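Local coordinates for protein piwi (PDB 6KR6) that binds piRNAs, the 24 to 30 nucleotide guides with which it represses transposable elements in the fly, at residues Gln603-Cys615 with Ile798-Leu810. Residues are numbered along the deposited sequence; the frame is centred on the assembly and turned at random.
Sequences QQNSTYFSTVTEC and IPQNALEKKFYYL. With ZN (zinc ion), chain C; HG (mercury (II) ion), chain I; nucleotides of chain B.
Ser610 N donates to Glu804 O (3.0 Å), pinning the C-terminal tail to strand 608-614 of the RNase H-like Piwi domain. The packed part lies around Ser610. Ser610 OG sits in plane at the edge of the Tyr809 ring, 3.3 Å from its CE2, while a face of the Tyr808 ring takes Tyr809 CD2 over its centre. Next to it the Tyr608 and Phe807 rings meet obliquely, planes 46° apart. With CG anti to the backbone N (chi1 169°), the Phe609 ring lies alongside Glu804; Phe609 CE1 touches Glu804 CB and CG and is 3.3 Å from Glu804 CD, the carboxylate meeting the ring edge with its plane turned 64° from the ring. An alanine at Phe609 is likely to leave the Glu804 chain without this flank and freer to swing. Lys805 curls back over Thr607, CE to CB 3.6 Å, and its NZ reaches a salt bridge with Glu639. The loose side is the exposed Ile798 end, where little more than Ile798 CD1 touches the strand, 3.8 Å from Val612 O. Beyond Tyr809 the terminal carboxylate of Leu810 joins Gln556 and the 5' phosphate of U1 of chain B on zinc. Strand 592-599 pairs with 608-614, helix 625-640 borders Thr611 and Thr613, and helix 779-795 packs on Val612 and Tyr809.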
loop_
_atom_site.group_PDB
_atom_site.type_symbol
_atom_site.label_atom_id
_atom_site.label_comp_id
_atom_site.label_asym_id
_atom_site.label_seq_id
_atom_site.Cartn_x
_atom_site.Cartn_y
_atom_site.Cartn_z
ATOM N N GLN A 603 -6.672 -24.955 15.668
ATOM C CA GLN A 603 -7.736 -25.771 16.239
ATOM C C GLN A 603 -7.285 -26.522 17.486
ATOM O O GLN A 603 -8.136 -26.984 18.252
ATOM C CB GLN A 603 -8.277 -26.751 15.195
ATOM C CG GLN A 603 -7.270 -27.759 14.670
ATOM C CD GLN A 603 -7.887 -28.717 13.666
ATOM O OE1 GLN A 603 -7.308 -29.754 13.341
ATOM N NE2 GLN A 603 -9.069 -28.369 13.167
ATOM N N GLN A 604 -5.977 -26.646 17.713
ATOM C CA GLN A 604 -5.450 -27.279 18.919
ATOM C C GLN A 604 -4.685 -26.278 19.776
ATOM O O GLN A 604 -5.120 -25.954 20.886
ATOM C CB GLN A 604 -4.558 -28.470 18.562
ATOM C CG GLN A 604 -5.297 -29.712 18.105
ATOM C CD GLN A 604 -4.391 -30.927 18.068
ATOM O OE1 GLN A 604 -3.282 -30.901 18.601
ATOM N NE2 GLN A 604 -4.858 -31.999 17.438
ATOM N N ASN A 605 -3.543 -25.786 19.293
ATOM C CA ASN A 605 -2.684 -24.928 20.102
ATOM C C ASN A 605 -3.206 -23.497 20.161
ATOM O O ASN A 605 -3.350 -22.931 21.250
ATOM C CB ASN A 605 -1.256 -24.961 19.554
ATOM C CG ASN A 605 -0.283 -24.154 20.391
ATOM O OD1 ASN A 605 -0.604 -23.721 21.499
ATOM N ND2 ASN A 605 0.920 -23.957 19.869
ATOM N N SER A 606 -3.479 -22.896 19.001
ATOM C CA SER A 606 -4.048 -21.550 18.918
ATOM C C SER A 606 -3.138 -20.505 19.564
ATOM O O SER A 606 -3.582 -19.653 20.335
ATOM C CB SER A 606 -5.450 -21.513 19.535
ATOM O OG SER A 606 -5.809 -20.194 19.902
ATOM N N THR A 607 -1.851 -20.568 19.233
ATOM C CA THR A 607 -0.889 -19.554 19.643
ATOM C C THR A 607 -0.084 -19.123 18.425
ATOM O O THR A 607 -0.219 -19.680 17.333
ATOM C CB THR A 607 0.043 -20.060 20.752
ATOM O OG1 THR A 607 -0.538 -21.206 21.383
ATOM C CG2 THR A 607 0.254 -18.973 21.800
ATOM N N TYR A 608 0.762 -18.114 18.617
ATOM C CA TYR A 608 1.483 -17.499 17.517
ATOM C C TYR A 608 2.950 -17.317 17.878
ATOM O O TYR A 608 3.309 -17.150 19.046
ATOM C CB TYR A 608 0.853 -16.152 17.135
ATOM C CG TYR A 608 -0.581 -16.268 16.656
ATOM C CD1 TYR A 608 -0.877 -16.338 15.301
ATOM C CD2 TYR A 608 -1.635 -16.317 17.559
ATOM C CE1 TYR A 608 -2.184 -16.447 14.859
ATOM C CE2 TYR A 608 -2.943 -16.424 17.126
ATOM C CZ TYR A 608 -3.211 -16.489 15.774
ATOM O OH TYR A 608 -4.509 -16.598 15.334
ATOM N N PHE A 609 3.792 -17.353 16.849
ATOM C CA PHE A 609 5.237 -17.234 16.969
ATOM C C PHE A 609 5.684 -16.054 16.120
ATOM O O PHE A 609 5.314 -15.960 14.946
ATOM C CB PHE A 609 5.911 -18.537 16.517
ATOM C CG PHE A 609 7.398 -18.439 16.346
ATOM C CD1 PHE A 609 8.248 -18.671 17.415
ATOM C CD2 PHE A 609 7.950 -18.152 15.109
ATOM C CE1 PHE A 609 9.616 -18.596 17.255
ATOM C CE2 PHE A 609 9.316 -18.077 14.945
ATOM C CZ PHE A 609 10.152 -18.296 16.021
ATOM N N SER A 610 6.465 -15.150 16.708
ATOM C CA SER A 610 6.801 -13.889 16.058
ATOM C C SER A 610 8.301 -13.646 16.096
ATOM O O SER A 610 8.911 -13.682 17.169
ATOM C CB SER A 610 6.065 -12.725 16.728
ATOM O OG SER A 610 6.205 -12.775 18.136
ATOM N N THR A 611 8.886 -13.385 14.927
ATOM C CA THR A 611 10.297 -13.036 14.818
ATOM C C THR A 611 10.449 -11.765 13.995
ATOM O O THR A 611 9.586 -11.417 13.184
ATOM C CB THR A 611 11.123 -14.159 14.171
ATOM O OG1 THR A 611 10.588 -15.429 14.551
ATOM C CG2 THR A 611 12.576 -14.081 14.622
ATOM N N VAL A 612 11.559 -11.064 14.223
ATOM C CA VAL A 612 11.950 -9.919 13.414
ATOM C C VAL A 612 13.419 -10.075 13.058
ATOM O O VAL A 612 14.194 -10.705 13.787
ATOM C CB VAL A 612 11.722 -8.567 14.126
ATOM C CG1 VAL A 612 11.049 -7.576 13.189
ATOM C CG2 VAL A 612 10.918 -8.751 15.408
ATOM N N THR A 613 13.802 -9.496 11.925
ATOM C CA THR A 613 15.208 -9.458 11.553
ATOM C C THR A 613 15.464 -8.242 10.677
ATOM O O THR A 613 14.557 -7.708 10.035
ATOM C CB THR A 613 15.651 -10.753 10.845
ATOM O OG1 THR A 613 17.083 -10.825 10.807
ATOM C CG2 THR A 613 15.114 -10.802 9.423
ATOM N N GLU A 614 16.717 -7.806 10.657
ATOM C CA GLU A 614 17.109 -6.708 9.786
ATOM C C GLU A 614 17.398 -7.218 8.364
ATOM O O GLU A 614 17.642 -8.406 8.135
ATOM C CB GLU A 614 18.332 -5.977 10.345
ATOM C CG GLU A 614 18.361 -4.490 9.997
ATOM C CD GLU A 614 19.711 -3.855 10.241
ATOM O OE1 GLU A 614 20.318 -3.377 9.260
ATOM O OE2 GLU A 614 20.167 -3.839 11.406
ATOM N N CYS A 615 17.332 -6.301 7.406
ATOM C CA CYS A 615 17.567 -6.641 6.009
ATOM C C CYS A 615 19.057 -6.655 5.670
ATOM O O CYS A 615 19.520 -7.500 4.906
ATOM C CB CYS A 615 16.824 -5.682 5.083
ATOM S SG CYS A 615 15.007 -5.846 5.083
ATOM N N ILE A 798 16.748 -5.824 17.651
ATOM C CA ILE A 798 15.989 -7.076 17.633
ATOM C C ILE A 798 15.587 -7.432 19.061
ATOM O O ILE A 798 16.460 -7.502 19.942
ATOM C CB ILE A 798 16.812 -8.191 16.997
ATOM C CG1 ILE A 798 17.208 -7.810 15.570
ATOM C CG2 ILE A 798 16.033 -9.497 17.000
ATOM C CD1 ILE A 798 16.032 -7.502 14.669
ATOM N N PRO A 799 14.304 -7.655 19.329
ATOM C CA PRO A 799 13.887 -8.060 20.674
ATOM C C PRO A 799 14.434 -9.432 21.037
ATOM O O PRO A 799 14.752 -10.256 20.177
ATOM C CB PRO A 799 12.357 -8.080 20.583
ATOM C CG PRO A 799 12.029 -7.219 19.400
ATOM C CD PRO A 799 13.156 -7.425 18.439
ATOM N N GLN A 800 14.540 -9.668 22.344
ATOM C CA GLN A 800 15.063 -10.937 22.831
ATOM C C GLN A 800 14.149 -12.090 22.430
ATOM O O GLN A 800 12.930 -11.940 22.307
ATOM C CB GLN A 800 15.235 -10.901 24.351
ATOM C CG GLN A 800 16.368 -10.002 24.817
ATOM C CD GLN A 800 17.064 -10.537 26.055
ATOM O OE1 GLN A 800 16.628 -11.522 26.649
ATOM N NE2 GLN A 800 18.158 -9.891 26.443
ATOM N N ASN A 801 14.759 -13.257 22.231
ATOM C CA ASN A 801 14.067 -14.425 21.703
ATOM C C ASN A 801 13.191 -15.133 22.729
ATOM O O ASN A 801 12.549 -16.129 22.382
ATOM C CB ASN A 801 15.084 -15.416 21.128
ATOM C CG ASN A 801 15.844 -14.851 19.943
ATOM O OD1 ASN A 801 16.749 -14.033 20.105
ATOM N ND2 ASN A 801 15.482 -15.289 18.744
ATOM N N ALA A 802 13.145 -14.662 23.977
ATOM C CA ALA A 802 12.282 -15.302 24.964
ATOM C C ALA A 802 10.809 -14.995 24.732
ATOM O O ALA A 802 9.949 -15.751 25.199
ATOM C CB ALA A 802 12.685 -14.873 26.376
ATOM N N LEU A 803 10.501 -13.913 24.020
ATOM C CA LEU A 803 9.133 -13.472 23.794
ATOM C C LEU A 803 8.539 -14.024 22.503
ATOM O O LEU A 803 7.582 -13.445 21.977
ATOM C CB LEU A 803 9.083 -11.943 23.780
ATOM C CG LEU A 803 9.877 -11.267 24.900
ATOM C CD1 LEU A 803 10.069 -9.780 24.634
ATOM C CD2 LEU A 803 9.189 -11.492 26.234
ATOM N N GLU A 804 9.081 -15.133 21.989
ATOM C CA GLU A 804 8.668 -15.636 20.680
ATOM C C GLU A 804 7.189 -16.006 20.641
ATOM O O GLU A 804 6.559 -15.916 19.582
ATOM C CB GLU A 804 9.516 -16.848 20.294
ATOM C CG GLU A 804 10.913 -16.514 19.804
ATOM C CD GLU A 804 11.765 -17.751 19.579
ATOM O OE1 GLU A 804 12.703 -17.689 18.755
ATOM O OE2 GLU A 804 11.494 -18.789 20.221
ATOM N N LYS A 805 6.620 -16.422 21.771
ATOM C CA LYS A 805 5.252 -16.926 21.808
ATOM C C LYS A 805 4.266 -15.930 22.407
ATOM O O LYS A 805 3.120 -16.299 22.682
ATOM C CB LYS A 805 5.201 -18.241 22.588
ATOM C CG LYS A 805 5.896 -19.405 21.902
ATOM C CD LYS A 805 5.145 -19.830 20.653
ATOM C CE LYS A 805 3.669 -20.054 20.948
ATOM N NZ LYS A 805 3.458 -20.966 22.108
ATOM N N LYS A 806 4.673 -14.683 22.608
ATOM C CA LYS A 806 3.837 -13.687 23.253
ATOM C C LYS A 806 3.571 -12.530 22.302
ATOM O O LYS A 806 4.382 -12.231 21.421
ATOM C CB LYS A 806 4.497 -13.176 24.539
ATOM C CG LYS A 806 4.900 -14.289 25.494
ATOM C CD LYS A 806 5.557 -13.749 26.753
ATOM C CE LYS A 806 5.868 -14.874 27.730
ATOM N NZ LYS A 806 6.446 -14.368 29.003
ATOM N N PHE A 807 2.420 -11.888 22.481
ATOM C CA PHE A 807 2.045 -10.713 21.692
ATOM C C PHE A 807 2.586 -9.432 22.316
ATOM O O PHE A 807 1.860 -8.462 22.525
ATOM C CB PHE A 807 0.531 -10.645 21.545
ATOM C CG PHE A 807 -0.020 -11.549 20.484
ATOM C CD1 PHE A 807 0.334 -11.375 19.157
ATOM C CD2 PHE A 807 -0.911 -12.556 20.807
ATOM C CE1 PHE A 807 -0.176 -12.198 18.175
ATOM C CE2 PHE A 807 -1.427 -13.382 19.827
ATOM C CZ PHE A 807 -1.059 -13.200 18.510
ATOM N N TYR A 808 3.890 -9.429 22.609
ATOM C CA TYR A 808 4.498 -8.316 23.330
ATOM C C TYR A 808 4.392 -7.004 22.564
ATOM O O TYR A 808 4.364 -5.929 23.175
ATOM C CB TYR A 808 5.964 -8.636 23.641
ATOM C CG TYR A 808 6.819 -8.970 22.431
ATOM C CD1 TYR A 808 6.726 -10.208 21.809
ATOM C CD2 TYR A 808 7.738 -8.056 21.929
ATOM C CE1 TYR A 808 7.507 -10.521 20.710
ATOM C CE2 TYR A 808 8.526 -8.361 20.832
ATOM C CZ TYR A 808 8.405 -9.594 20.226
ATOM O OH TYR A 808 9.187 -9.905 19.135
ATOM N N TYR A 809 4.318 -7.066 21.238
ATOM C CA TYR A 809 4.361 -5.875 20.401
ATOM C C TYR A 809 3.004 -5.211 20.213
ATOM O O TYR A 809 2.916 -4.233 19.462
ATOM C CB TYR A 809 4.953 -6.228 19.032
ATOM C CG TYR A 809 4.426 -7.526 18.462
ATOM C CD1 TYR A 809 3.296 -7.545 17.653
ATOM C CD2 TYR A 809 5.057 -8.733 18.735
ATOM C CE1 TYR A 809 2.812 -8.730 17.132
ATOM C CE2 TYR A 809 4.580 -9.921 18.221
ATOM C CZ TYR A 809 3.458 -9.915 17.418
ATOM O OH TYR A 809 2.983 -11.100 16.903
ATOM N N LEU A 810 1.953 -5.698 20.864
ATOM C CA LEU A 810 0.622 -5.128 20.669
ATOM C C LEU A 810 0.428 -3.812 21.423
ATOM O O LEU A 810 -0.474 -3.040 21.102
ATOM C CB LEU A 810 -0.455 -6.133 21.085
ATOM C CG LEU A 810 -0.652 -7.329 20.150
ATOM C CD1 LEU A 810 -1.908 -8.099 20.527
ATOM C CD2 LEU A 810 -0.708 -6.872 18.700
ATOM O OXT LEU A 810 1.154 -3.482 22.358
HETATM ZN ZN ZN C . -0.409 -1.561 22.737
HETATM HG HG HG I . 13.940 -8.379 5.437
ATOM O OP3 U B 1 0.263 -0.994 24.873
ATOM P P U B 1 1.529 -0.360 24.447
ATOM O OP1 U B 1 2.627 -0.936 25.260
ATOM O OP2 U B 1 1.600 -0.475 22.971
ATOM O "O5'" U B 1 1.452 1.190 24.802
ATOM C "C5'" U B 1 0.587 2.066 24.086
ATOM C "C4'" U B 1 0.399 3.375 24.811
ATOM O "O4'" U B 1 1.574 4.209 24.613
ATOM C "C3'" U B 1 -0.800 4.210 24.361
ATOM O "O3'" U B 1 -1.380 4.854 25.493
ATOM C "C2'" U B 1 -0.169 5.255 23.445
ATOM O "O2'" U B 1 -0.901 6.457 23.336
ATOM C "C1'" U B 1 1.183 5.474 24.115
ATOM N N1 U B 1 2.227 5.962 23.199
ATOM C C2 U B 1 3.109 6.909 23.679
ATOM O O2 U B 1 3.067 7.330 24.823
ATOM N N3 U B 1 4.054 7.336 22.777
ATOM C C4 U B 1 4.197 6.929 21.467
ATOM O O4 U B 1 5.100 7.409 20.779
ATOM C C5 U B 1 3.238 5.955 21.042
ATOM C C6 U B 1 2.307 5.520 21.901
#